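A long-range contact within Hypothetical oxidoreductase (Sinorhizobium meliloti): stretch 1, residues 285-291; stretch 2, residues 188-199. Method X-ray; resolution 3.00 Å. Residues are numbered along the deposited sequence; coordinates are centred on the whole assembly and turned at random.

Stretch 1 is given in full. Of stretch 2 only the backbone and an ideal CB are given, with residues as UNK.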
ATOM      1  N   ASP A 285      -9.638   7.793 -22.135  1.00 69.01           N
ATOM      2  CA  ASP A 285     -10.112   7.665 -20.754  1.00 68.43           C
ATOM      3  C   ASP A 285      -8.955   7.459 -19.795  1.00 69.98           C
ATOM      4  O   ASP A 285      -8.925   8.103 -18.747  1.00 69.64           O
ATOM      5  CB  ASP A 285     -11.106   6.508 -20.610  1.00 70.66           C
ATOM      6  CG  ASP A 285     -12.453   6.795 -21.210  1.00 93.22           C
ATOM      7  OD1 ASP A 285     -13.036   7.848 -20.867  1.00 97.37           O
ATOM      8  OD2 ASP A 285     -12.947   5.946 -22.003  1.00101.71           O
ATOM      9  N   ILE A 286      -7.986   6.599 -20.178  1.00 64.53           N
ATOM     10  CA  ILE A 286      -6.807   6.281 -19.377  1.00 62.84           C
ATOM     11  C   ILE A 286      -5.921   7.510 -19.251  1.00 68.15           C
ATOM     12  O   ILE A 286      -5.471   7.814 -18.154  1.00 66.83           O
ATOM     13  CB  ILE A 286      -6.059   5.060 -19.962  1.00 65.35           C
ATOM     14  CG1 ILE A 286      -6.870   3.763 -19.727  1.00 65.07           C
ATOM     15  CG2 ILE A 286      -4.708   4.915 -19.340  1.00 66.14           C
ATOM     16  CD1 ILE A 286      -6.695   2.696 -20.773  1.00 76.81           C
ATOM     17  N   ILE A 287      -5.685   8.226 -20.364  1.00 67.87           N
ATOM     18  CA  ILE A 287      -4.862   9.452 -20.383  1.00 67.76           C
ATOM     19  C   ILE A 287      -5.537  10.531 -19.516  1.00 73.97           C
ATOM     20  O   ILE A 287      -4.843  11.138 -18.689  1.00 72.00           O
ATOM     21  CB  ILE A 287      -4.580   9.926 -21.835  1.00 70.46           C
ATOM     22  CG1 ILE A 287      -3.687   8.911 -22.586  1.00 68.73           C
ATOM     23  CG2 ILE A 287      -3.987  11.322 -21.882  1.00 71.87           C
ATOM     24  CD1 ILE A 287      -2.317   8.466 -21.889  1.00 55.91           C
ATOM     25  N   ASN A 288      -6.895  10.708 -19.653  1.00 71.90           N
ATOM     26  CA  ASN A 288      -7.676  11.648 -18.837  1.00 71.92           C
ATOM     27  C   ASN A 288      -7.415  11.364 -17.348  1.00 74.30           C
ATOM     28  O   ASN A 288      -7.126  12.282 -16.572  1.00 74.74           O
ATOM     29  CB  ASN A 288      -9.164  11.536 -19.144  1.00 73.32           C
ATOM     30  CG  ASN A 288      -9.628  12.075 -20.476  1.00104.47           C
ATOM     31  OD1 ASN A 288      -9.084  13.050 -21.028  1.00105.73           O
ATOM     32  ND2 ASN A 288     -10.711  11.482 -20.985  1.00 94.55           N
ATOM     33  N   ARG A 289      -7.459  10.073 -16.974  1.00 67.56           N
ATOM     34  CA  ARG A 289      -7.204   9.594 -15.626  1.00 64.92           C
ATOM     35  C   ARG A 289      -5.762   9.915 -15.213  1.00 70.90           C
ATOM     36  O   ARG A 289      -5.551  10.374 -14.099  1.00 71.44           O
ATOM     37  CB  ARG A 289      -7.470   8.081 -15.556  1.00 58.50           C
ATOM     38  CG  ARG A 289      -7.624   7.554 -14.159  1.00 54.91           C
ATOM     39  CD  ARG A 289      -7.646   6.055 -14.122  1.00 47.46           C
ATOM     40  NE  ARG A 289      -6.905   5.563 -12.967  1.00 44.27           N
ATOM     41  CZ  ARG A 289      -6.837   4.287 -12.598  1.00 58.10           C
ATOM     42  NH1 ARG A 289      -7.514   3.364 -13.258  1.00 44.93           N
ATOM     43  NH2 ARG A 289      -6.085   3.927 -11.565  1.00 48.90           N
ATOM     44  N   PHE A 290      -4.783   9.691 -16.108  1.00 68.81           N
ATOM     45  CA  PHE A 290      -3.372   9.955 -15.832  1.00 68.90           C
ATOM     46  C   PHE A 290      -3.155  11.437 -15.513  1.00 74.27           C
ATOM     47  O   PHE A 290      -2.495  11.730 -14.516  1.00 73.35           O
ATOM     48  CB  PHE A 290      -2.478   9.516 -17.017  1.00 71.18           C
ATOM     49  CG  PHE A 290      -1.122  10.189 -17.100  1.00 73.28           C
ATOM     50  CD1 PHE A 290      -0.063   9.754 -16.309  1.00 76.30           C
ATOM     51  CD2 PHE A 290      -0.905  11.256 -17.966  1.00 75.90           C
ATOM     52  CE1 PHE A 290       1.185  10.379 -16.383  1.00 77.38           C
ATOM     53  CE2 PHE A 290       0.338  11.886 -18.028  1.00 79.16           C
ATOM     54  CZ  PHE A 290       1.375  11.439 -17.244  1.00 76.51           C
ATOM     55  N   VAL A 291      -3.711  12.356 -16.358  1.00 71.98           N
ATOM     56  CA  VAL A 291      -3.561  13.812 -16.224  1.00 71.80           C
ATOM     57  C   VAL A 291      -4.245  14.312 -14.927  1.00 77.86           C
ATOM     58  O   VAL A 291      -3.715  15.226 -14.290  1.00 78.19           O
ATOM     59  CB  VAL A 291      -3.994  14.638 -17.483  1.00 75.08           C
ATOM     60  CG1 VAL A 291      -3.368  14.100 -18.754  1.00 74.46           C
ATOM     61  CG2 VAL A 291      -5.496  14.740 -17.644  1.00 75.35           C
ATOM     62  N   UNK A 188       0.202  -0.311 -20.944  1.00 51.01           N
ATOM     63  CA  UNK A 188       0.914   0.292 -19.835  1.00 50.24           C
ATOM     64  C   UNK A 188       0.868   1.806 -19.851  1.00 56.69           C
ATOM     65  O   UNK A 188       0.953   2.427 -20.912  1.00 57.84           O
ATOM     66  CB  UNK A 188       2.371  -0.175 -19.841  1.00 50.24           C
ATOM     67  N   UNK A 189       0.768   2.399 -18.647  1.00 53.94           N
ATOM     68  CA  UNK A 189       0.865   3.845 -18.406  1.00 53.95           C
ATOM     69  C   UNK A 189       2.295   4.004 -17.918  1.00 56.58           C
ATOM     70  O   UNK A 189       2.559   3.904 -16.707  1.00 57.50           O
ATOM     71  CB  UNK A 189      -0.169   4.370 -17.408  1.00 53.95           C
ATOM     72  N   UNK A 190       3.235   4.067 -18.891  1.00 50.48           N
ATOM     73  CA  UNK A 190       4.677   4.107 -18.667  1.00 49.21           C
ATOM     74  C   UNK A 190       5.144   5.541 -18.478  1.00 54.95           C
ATOM     75  O   UNK A 190       5.097   6.335 -19.425  1.00 58.41           O
ATOM     76  CB  UNK A 190       5.424   3.454 -19.832  1.00 49.21           C
ATOM     77  N   UNK A 191       5.596   5.864 -17.261  1.00 48.61           N
ATOM     78  CA  UNK A 191       6.024   7.209 -16.914  1.00 50.56           C
ATOM     79  C   UNK A 191       7.554   7.406 -16.918  1.00 58.33           C
ATOM     80  O   UNK A 191       8.280   6.543 -16.424  1.00 58.77           O
ATOM     81  CB  UNK A 191       5.470   7.564 -15.533  1.00 50.56           C
ATOM     82  N   UNK A 192       8.033   8.545 -17.467  1.00 57.04           N
ATOM     83  CA  UNK A 192       9.442   8.884 -17.427  1.00 59.37           C
ATOM     84  C   UNK A 192       9.607   9.854 -16.281  1.00 71.99           C
ATOM     85  O   UNK A 192       9.958   9.408 -15.158  1.00 75.11           O
ATOM     86  CB  UNK A 192       9.935   9.473 -18.750  1.00 59.37           C
ATOM     87  N   UNK A 193       9.299  11.154 -16.507  1.00 67.81           N
ATOM     88  CA  UNK A 193       9.326  12.015 -15.348  1.00 68.00           C
ATOM     89  C   UNK A 193       7.905  12.048 -14.889  1.00 76.41           C
ATOM     90  O   UNK A 193       7.462  11.158 -14.111  1.00 78.87           O
ATOM     91  CB  UNK A 193       9.884  13.409 -15.642  1.00 68.00           C
ATOM     92  N   UNK A 194       7.159  12.968 -15.464  1.00 71.54           N
ATOM     93  CA  UNK A 194       5.735  13.040 -15.218  1.00 70.31           C
ATOM     94  C   UNK A 194       5.090  12.838 -16.544  1.00 73.96           C
ATOM     95  O   UNK A 194       3.933  13.222 -16.716  1.00 75.26           O
ATOM     96  CB  UNK A 194       5.310  14.358 -14.568  1.00 70.31           C
ATOM     97  N   UNK A 195       5.888  12.318 -17.513  1.00 69.31           N
ATOM     98  CA  UNK A 195       5.458  12.150 -18.902  1.00 69.12           C
ATOM     99  C   UNK A 195       5.169  10.702 -19.235  1.00 69.65           C
ATOM    100  O   UNK A 195       5.981   9.819 -18.959  1.00 69.67           O
ATOM    101  CB  UNK A 195       6.522  12.694 -19.857  1.00 69.12           C
ATOM    102  N   UNK A 196       3.999  10.476 -19.821  1.00 62.52           N
ATOM    103  CA  UNK A 196       3.510   9.156 -20.188  1.00 59.89           C
ATOM    104  C   UNK A 196       4.023   8.820 -21.600  1.00 64.04           C
ATOM    105  O   UNK A 196       4.068   9.695 -22.466  1.00 62.37           O
ATOM    106  CB  UNK A 196       1.982   9.101 -20.125  1.00 59.89           C
ATOM    107  N   UNK A 197       4.416   7.557 -21.818  1.00 61.52           N
ATOM    108  CA  UNK A 197       4.885   7.122 -23.128  1.00 62.28           C
ATOM    109  C   UNK A 197       3.711   6.894 -24.044  1.00 68.58           C
ATOM    110  O   UNK A 197       2.758   6.189 -23.677  1.00 69.75           O
ATOM    111  CB  UNK A 197       5.729   5.851 -23.017  1.00 62.28           C
ATOM    112  N   UNK A 198       3.804   7.445 -25.249  1.00 65.98           N
ATOM    113  CA  UNK A 198       2.772   7.293 -26.266  1.00 66.67           C
ATOM    114  C   UNK A 198       3.390   7.040 -27.618  1.00 75.19           C
ATOM    115  O   UNK A 198       4.385   7.671 -27.969  1.00 75.36           O
ATOM    116  CB  UNK A 198       1.875   8.532 -26.320  1.00 66.67           C
ATOM    117  N   UNK A 199       2.822   6.069 -28.351  1.00 76.70           N
ATOM    118  CA  UNK A 199       3.278   5.672 -29.682  1.00 80.53           C
ATOM    119  C   UNK A 199       2.419   6.316 -30.778  1.00 93.36           C
ATOM    120  O   UNK A 199       1.187   6.377 -30.670  1.00 93.67           O
ATOM    121  CB  UNK A 199       3.249   4.148 -29.817  1.00 80.53           C
TER

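Stretch 1 is one helical segment, and it offers stretch 2 an apolar surface made by Ile286, Ile287 and Phe290. Asp285, Asn288, Arg289 and Val291 take no part. No hydrogen bond crosses the contact.

At position 188, CA-to-CB points away from the helix, and the ideal CB has no atom of stretch 1 nearby. The helix sets no demand here, so many residues would suit. The deposited residue is Ala188.

Position 189 points toward the helix. Its ideal CB lies 5.0 Å from Ile286 CG2 and 5.5 Å from Phe290 CD1. That gap has room for a short or medium apolar side chain; Val, Ile, Leu or Met would suit; a strand readily takes residues branched at CB, such as Val and Ile. The residue is Val189, with chi1 t. Its CG2 packs tightly on Ile286 CG2 at 3.4 Å, while its CG1 lies 4.0 Å from Phe290 CD1.

Position 190 is out of reach of the helix, which does not restrict the choice. It is Leu190. Its backbone O accepts a hydrogen bond from the N of position 197 at 2.8 Å, which ties the two strands together.

At position 191, CA-to-CB runs sideways, and the ideal CB is 5.2 Å from Phe290 CE1. Only the rim of a ring is near, so a long side chain could lie along it, either apolar or with a polar end. The residue is Glu191. OE2 sits at the ring edge, 3.5 Å from Phe290 CE1. A carboxylate oxygen suits the slightly positive ring hydrogens there.

Positions 192 and 193 are in the turn and out of reach; polar residues would serve well. They are Gln192 and Gln193. The N of Gln192 donates a hydrogen bond to the O of position 195 at 2.8 Å, closing the turn.

Position 194 has phi/psi of -119/16, which does not require glycine. The ideal CB meets nothing of the helix, so small or polar residues are also conceivable. It is Gly194, and its contact is made by backbone: Gly194 O lies 3.2 Å from Phe290 CZ, at the ring edge.

Position 195 points away, leaving the side chain free. It is Ala195.

Position 196 points toward the helix, with its ideal CB 3.8 Å from Phe290 CZ and 4.7 Å from Ile287 CD1. Space is short, which favours a compact apolar residue such as Val, Ala or Ile. It is Val196, with chi1 p. Its CB stands 3.8 Å from the centroid of the Phe290 ring, a CH-pi contact over the face. CG1 lies 3.6 Å from Phe290 CE2 and 4.0 Å from Ile287 CD1.

At 197 CA-to-CB points away, so the helix sets no limit and large side chains are also possible. It is Phe197.

Position 198 points toward the helix, but its ideal CB has nothing within 5.5 Å. A longer apolar side chain, Leu, Ile or Met, could reach Ile287. It is Leu198, whose CD2 meets Ile287 CD1 at 4.2 Å.

Position 199 is out of reach, so the helix leaves the choice open; it is Ala199.

Stretch 2 (188-199) AVLEQQGAVFLA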
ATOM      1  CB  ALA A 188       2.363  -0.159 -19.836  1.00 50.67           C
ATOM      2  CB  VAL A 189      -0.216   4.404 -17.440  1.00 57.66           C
ATOM      3  CG1 VAL A 189       0.033   5.871 -17.140  1.00 57.76           C
ATOM      4  CG2 VAL A 189      -1.611   4.217 -18.021  1.00 57.94           C
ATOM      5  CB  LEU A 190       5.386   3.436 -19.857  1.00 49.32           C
ATOM      6  CG  LEU A 190       6.898   3.289 -19.803  1.00 53.45           C
ATOM      7  CD1 LEU A 190       7.330   2.220 -18.817  1.00 51.57           C
ATOM      8  CD2 LEU A 190       7.426   2.925 -21.143  1.00 56.94           C
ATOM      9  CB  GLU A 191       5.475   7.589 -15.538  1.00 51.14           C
ATOM     10  CG  GLU A 191       3.995   7.918 -15.534  1.00 61.51           C
ATOM     11  CD  GLU A 191       3.410   8.309 -14.192  1.00 93.79           C
ATOM     12  OE1 GLU A 191       4.155   8.878 -13.358  1.00108.87           O
ATOM     13  OE2 GLU A 191       2.193   8.085 -13.993  1.00 85.60           O
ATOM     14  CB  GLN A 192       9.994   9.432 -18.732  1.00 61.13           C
ATOM     15  CG  GLN A 192      11.501   9.331 -18.712  1.00 66.83           C
ATOM     16  CD  GLN A 192      12.107   9.323 -20.070  1.00 79.16           C
ATOM     17  OE1 GLN A 192      11.861  10.219 -20.902  1.00 70.48           O
ATOM     18  NE2 GLN A 192      12.985   8.352 -20.279  1.00 68.13           N
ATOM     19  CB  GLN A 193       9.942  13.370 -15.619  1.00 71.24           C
ATOM     20  CG  GLN A 193      11.478  13.320 -15.697  1.00 95.67           C
ATOM     21  CD  GLN A 193      12.139  12.516 -14.592  1.00113.74           C
ATOM     22  OE1 GLN A 193      12.780  11.495 -14.864  1.00108.93           O
ATOM     23  NE2 GLN A 193      11.999  12.958 -13.331  1.00101.46           N
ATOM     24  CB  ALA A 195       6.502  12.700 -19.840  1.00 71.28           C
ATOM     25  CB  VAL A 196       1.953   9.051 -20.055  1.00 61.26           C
ATOM     26  CG1 VAL A 196       1.226  10.003 -21.006  1.00 62.57           C
ATOM     27  CG2 VAL A 196       1.468   7.626 -20.235  1.00 58.78           C
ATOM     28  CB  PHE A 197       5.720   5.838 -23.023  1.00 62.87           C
ATOM     29  CG  PHE A 197       6.235   5.352 -24.356  1.00 64.46           C
ATOM     30  CD1 PHE A 197       7.387   5.880 -24.903  1.00 67.25           C
ATOM     31  CD2 PHE A 197       5.553   4.369 -25.073  1.00 67.19           C
ATOM     32  CE1 PHE A 197       7.852   5.440 -26.138  1.00 69.45           C
ATOM     33  CE2 PHE A 197       6.023   3.924 -26.310  1.00 70.57           C
ATOM     34  CZ  PHE A 197       7.172   4.459 -26.831  1.00 69.00           C
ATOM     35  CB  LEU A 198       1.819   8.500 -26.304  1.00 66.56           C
ATOM     36  CG  LEU A 198       0.782   8.497 -25.164  1.00 67.30           C
ATOM     37  CD1 LEU A 198       0.188   9.829 -24.971  1.00 66.64           C
ATOM     38  CD2 LEU A 198      -0.294   7.468 -25.394  1.00 67.73           C
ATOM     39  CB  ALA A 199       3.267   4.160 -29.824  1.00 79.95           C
TER
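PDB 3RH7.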